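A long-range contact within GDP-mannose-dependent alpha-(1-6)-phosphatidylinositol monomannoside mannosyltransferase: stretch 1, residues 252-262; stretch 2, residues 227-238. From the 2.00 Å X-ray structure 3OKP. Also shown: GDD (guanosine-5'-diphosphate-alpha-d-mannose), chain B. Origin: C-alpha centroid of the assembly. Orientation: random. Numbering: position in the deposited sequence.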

# COMPACT_ATOMS: atom_id res chain seq x y z
N SER A 252 -17.78 12.15 -22.42
CA SER A 252 -17.60 10.74 -22.78
C SER A 252 -16.45 10.46 -23.75
O SER A 252 -15.81 9.41 -23.68
CB SER A 252 -18.90 10.18 -23.35
OG SER A 252 -19.21 10.75 -24.61
N GLN A 253 -16.19 11.40 -24.66
CA GLN A 253 -15.14 11.24 -25.67
C GLN A 253 -13.73 11.37 -25.08
O GLN A 253 -12.76 10.92 -25.69
CB GLN A 253 -15.31 12.26 -26.80
CG GLN A 253 -16.57 12.08 -27.63
CD GLN A 253 -16.70 13.15 -28.69
OE1 GLN A 253 -17.31 14.20 -28.46
NE2 GLN A 253 -16.10 12.90 -29.86
N ASN A 254 -13.63 11.98 -23.90
CA ASN A 254 -12.34 12.24 -23.27
C ASN A 254 -12.08 11.46 -21.98
O ASN A 254 -11.07 11.67 -21.31
CB ASN A 254 -12.18 13.74 -23.00
CG ASN A 254 -12.20 14.57 -24.27
OD1 ASN A 254 -13.27 14.86 -24.81
ND2 ASN A 254 -11.02 14.97 -24.73
N VAL A 255 -13.01 10.56 -21.64
CA VAL A 255 -12.90 9.74 -20.44
C VAL A 255 -13.06 8.27 -20.83
O VAL A 255 -14.04 7.89 -21.47
CB VAL A 255 -13.95 10.13 -19.37
CG1 VAL A 255 -13.87 9.21 -18.16
CG2 VAL A 255 -13.76 11.58 -18.92
N LYS A 256 -12.08 7.45 -20.44
CA LYS A 256 -12.10 6.03 -20.77
C LYS A 256 -12.14 5.16 -19.51
O LYS A 256 -11.26 5.24 -18.65
CB LYS A 256 -10.88 5.66 -21.62
CG LYS A 256 -10.67 6.52 -22.88
CD LYS A 256 -11.67 6.17 -23.98
CE LYS A 256 -11.40 6.96 -25.26
NZ LYS A 256 -11.89 8.36 -25.16
N PHE A 257 -13.17 4.33 -19.42
CA PHE A 257 -13.28 3.32 -18.36
C PHE A 257 -12.71 2.01 -18.87
O PHE A 257 -13.37 1.26 -19.60
CB PHE A 257 -14.74 3.15 -17.92
CG PHE A 257 -15.30 4.35 -17.21
CD1 PHE A 257 -15.17 4.48 -15.83
CD2 PHE A 257 -15.96 5.35 -17.92
CE1 PHE A 257 -15.69 5.59 -15.17
CE2 PHE A 257 -16.47 6.46 -17.27
CZ PHE A 257 -16.34 6.58 -15.89
N LEU A 258 -11.46 1.74 -18.49
CA LEU A 258 -10.73 0.60 -19.03
C LEU A 258 -10.96 -0.69 -18.24
O LEU A 258 -10.51 -1.77 -18.66
CB LEU A 258 -9.23 0.92 -19.12
CG LEU A 258 -8.78 2.12 -19.97
CD1 LEU A 258 -7.26 2.24 -19.95
CD2 LEU A 258 -9.29 2.03 -21.41
N GLY A 259 -11.65 -0.58 -17.11
CA GLY A 259 -11.89 -1.72 -16.23
C GLY A 259 -10.63 -2.13 -15.48
O GLY A 259 -9.65 -1.38 -15.45
N ARG A 260 -10.66 -3.31 -14.87
CA ARG A 260 -9.49 -3.81 -14.16
C ARG A 260 -8.54 -4.46 -15.16
O ARG A 260 -8.83 -5.53 -15.70
CB ARG A 260 -9.89 -4.79 -13.05
CG ARG A 260 -8.86 -4.85 -11.94
CD ARG A 260 -9.13 -5.95 -10.94
NE ARG A 260 -8.06 -6.01 -9.94
CZ ARG A 260 -6.95 -6.75 -10.06
NH1 ARG A 260 -6.76 -7.51 -11.13
NH2 ARG A 260 -6.04 -6.72 -9.10
N LEU A 261 -7.42 -3.79 -15.42
CA LEU A 261 -6.44 -4.27 -16.39
C LEU A 261 -5.57 -5.37 -15.79
O LEU A 261 -5.42 -5.46 -14.57
CB LEU A 261 -5.55 -3.12 -16.88
CG LEU A 261 -6.14 -1.96 -17.69
CD1 LEU A 261 -5.06 -0.94 -18.00
CD2 LEU A 261 -6.81 -2.44 -18.98
N GLU A 262 -5.00 -6.20 -16.66
CA GLU A 262 -3.96 -7.15 -16.26
C GLU A 262 -2.74 -6.38 -15.74
O GLU A 262 -2.48 -5.25 -16.16
CB GLU A 262 -3.57 -8.05 -17.43
N2 GDD B . -3.70 -5.35 -11.66
C2 GDD B . -4.38 -4.23 -11.31
N1 GDD B . -5.35 -3.75 -12.12
N3 GDD B . -4.08 -3.60 -10.15
C4 GDD B . -4.75 -2.47 -9.79
C5 GDD B . -5.75 -1.97 -10.61
C6 GDD B . -6.04 -2.63 -11.80
O6 GDD B . -6.93 -2.20 -12.55
N7 GDD B . -6.24 -0.86 -10.01
C8 GDD B . -5.56 -0.68 -8.85
N9 GDD B . -4.66 -1.67 -8.72
C1' GDD B . -3.70 -1.86 -7.61
C2' GDD B . -2.61 -0.80 -7.64
O2' GDD B . -1.55 -1.15 -8.53
C3' GDD B . -2.16 -0.73 -6.19
O3' GDD B . -1.07 -1.63 -5.97
C4' GDD B . -3.38 -1.17 -5.38
O4' GDD B . -4.30 -1.75 -6.32
C5' GDD B . -4.04 -0.00 -4.66
O5' GDD B . -3.55 0.12 -3.33
PA GDD B . -3.59 1.38 -2.60
O1A GDD B . -2.90 1.27 -1.56
O2A GDD B . -3.10 2.30 -3.30
O3A GDD B . -4.95 1.73 -2.24
PB GDD B . -5.88 0.86 -1.54
O2B GDD B . -5.29 0.17 -0.69
O3B GDD B . -6.74 1.57 -0.98
O1B GDD B . -6.55 0.00 -2.49
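Stretch 2 227-238: RPDAQLLIVGSG

Stretch 2 (227-238) lies beside stretch 1 as a parallel β-strand, its residues 231-235 pairing with the strand that runs through Val255, Lys256 and Phe257; the axes approach to 4.8 Å and cross at -21°. Before this strand, Arg227 to Ala230 form a type I turn, closed by Ala230 N to Arg227 O at 2.9 Å. Ser252 does not reach stretch 2. Gln253 O accepts a hydrogen bond from Gln231 NE2 (3.2 Å). Asn254 (chi1 m) holds the turn with its amide: ND2 donates to Pro228 O at 2.9 Å and to Ala230 O at 2.8 Å, while Asn254 O receives Leu232 N at 2.8 Å, starting the ladder. Val255, level with Leu232 (CA-CA 4.7 Å), sends CG1 to 3.7 Å from Ile234 CD1. Lys256, level with Leu233 (CA-CA 4.9 Å), continues the ladder in both directions, Lys256 N to Leu232 O and Ile234 N to Lys256 O, each 2.8 Å; its side chain doubles back so that NZ bonds Gln231 OE1 at 2.7 Å. Phe257 faces the same side of the sheet as Val255, Leu232 and Ile234, and its CE1 meets Ile234 CD1 at 3.6 Å. Leu258 N reaches Ile234 O at 3.1 Å, and Leu258 CD1 packs 4.0 Å from Val235 CG2. At Gly259, whose phi is positive (73°), direct pairing loosens: a water accepts from Gly259 N (3.0 Å) and donates to Ile234 O (2.7 Å) and Gly236 O (2.8 Å), whereas Gly236 N still bonds Gly259 O at 2.9 Å. Arg260 CB lies 4.0 Å from Ser237 OG, and its guanidinium has GDD C2 over one face. Leu261 CD1 rests 3.8 Å from Val235 CG1; Leu261 O accepts GDD N1 at 3.0 Å, and GDD O6 sits 3.4 Å from Val235 CG1, so the guanine base of the sugar donor touches both stretches. Glu262, modelled only to CB, stands clear of stretch 2.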

# COMPACT_ATOMS: atom_id res chain seq x y z
N ARG A 227 -7.29 21.63 -23.77
CA ARG A 227 -6.63 20.58 -24.53
C ARG A 227 -7.67 19.55 -25.00
O ARG A 227 -7.88 18.54 -24.32
CB ARG A 227 -5.54 19.90 -23.68
CG ARG A 227 -4.44 20.84 -23.14
CD ARG A 227 -3.56 21.43 -24.25
NE ARG A 227 -2.88 20.38 -25.02
CZ ARG A 227 -1.70 19.86 -24.72
NH1 ARG A 227 -1.03 20.29 -23.65
NH2 ARG A 227 -1.18 18.91 -25.48
N PRO A 228 -8.32 19.81 -26.14
CA PRO A 228 -9.48 19.03 -26.62
C PRO A 228 -9.28 17.52 -26.81
O PRO A 228 -10.26 16.78 -26.81
CB PRO A 228 -9.82 19.70 -27.96
CG PRO A 228 -9.32 21.10 -27.80
CD PRO A 228 -8.02 20.92 -27.07
N ASP A 229 -8.03 17.08 -26.95
CA ASP A 229 -7.73 15.66 -27.12
C ASP A 229 -7.25 14.97 -25.83
O ASP A 229 -6.82 13.81 -25.87
CB ASP A 229 -6.73 15.44 -28.27
CG ASP A 229 -5.40 16.17 -28.06
OD1 ASP A 229 -5.36 17.18 -27.33
OD2 ASP A 229 -4.39 15.71 -28.63
N ALA A 230 -7.35 15.67 -24.70
CA ALA A 230 -6.94 15.13 -23.40
C ALA A 230 -7.79 13.93 -22.99
O ALA A 230 -9.01 13.97 -23.09
CB ALA A 230 -6.98 16.21 -22.33
N GLN A 231 -7.12 12.88 -22.52
CA GLN A 231 -7.80 11.65 -22.13
C GLN A 231 -7.57 11.33 -20.67
O GLN A 231 -6.42 11.27 -20.20
CB GLN A 231 -7.34 10.47 -23.00
CG GLN A 231 -7.66 10.61 -24.49
CD GLN A 231 -9.15 10.53 -24.78
OE1 GLN A 231 -9.90 9.80 -24.12
NE2 GLN A 231 -9.59 11.27 -25.79
N LEU A 232 -8.67 11.13 -19.95
CA LEU A 232 -8.63 10.62 -18.58
C LEU A 232 -8.89 9.13 -18.61
O LEU A 232 -9.97 8.67 -19.01
CB LEU A 232 -9.66 11.33 -17.70
CG LEU A 232 -9.85 10.84 -16.26
CD1 LEU A 232 -8.55 10.93 -15.44
CD2 LEU A 232 -10.96 11.61 -15.57
N LEU A 233 -7.89 8.36 -18.20
CA LEU A 233 -8.01 6.91 -18.15
C LEU A 233 -8.32 6.46 -16.74
O LEU A 233 -7.52 6.62 -15.82
CB LEU A 233 -6.73 6.23 -18.66
CG LEU A 233 -6.19 6.64 -20.04
CD1 LEU A 233 -4.90 5.90 -20.32
CD2 LEU A 233 -7.21 6.36 -21.15
N ILE A 234 -9.51 5.89 -16.57
CA ILE A 234 -9.93 5.36 -15.29
C ILE A 234 -9.70 3.85 -15.28
O ILE A 234 -10.42 3.09 -15.94
CB ILE A 234 -11.39 5.77 -14.96
CG1 ILE A 234 -11.47 7.29 -14.78
CG2 ILE A 234 -11.88 5.05 -13.71
CD1 ILE A 234 -12.87 7.86 -14.85
N VAL A 235 -8.66 3.44 -14.56
CA VAL A 235 -8.25 2.04 -14.50
C VAL A 235 -8.63 1.45 -13.15
O VAL A 235 -8.23 1.97 -12.10
CB VAL A 235 -6.72 1.88 -14.74
CG1 VAL A 235 -6.29 0.42 -14.63
CG2 VAL A 235 -6.32 2.45 -16.10
N GLY A 236 -9.43 0.39 -13.19
CA GLY A 236 -9.86 -0.30 -11.98
C GLY A 236 -11.33 -0.67 -11.99
O GLY A 236 -12.05 -0.37 -12.95
N SER A 237 -11.78 -1.31 -10.92
CA SER A 237 -13.17 -1.73 -10.77
C SER A 237 -13.71 -1.39 -9.38
O SER A 237 -12.94 -1.18 -8.44
CB SER A 237 -13.31 -3.23 -11.06
OG SER A 237 -12.50 -4.00 -10.18
N GLY A 238 -15.04 -1.34 -9.27
CA GLY A 238 -15.69 -1.06 -7.99
C GLY A 238 -17.14 -0.65 -8.13
O GLY A 238 -17.61 -0.37 -9.24
O HOH W 1 -12.44 1.46 -15.07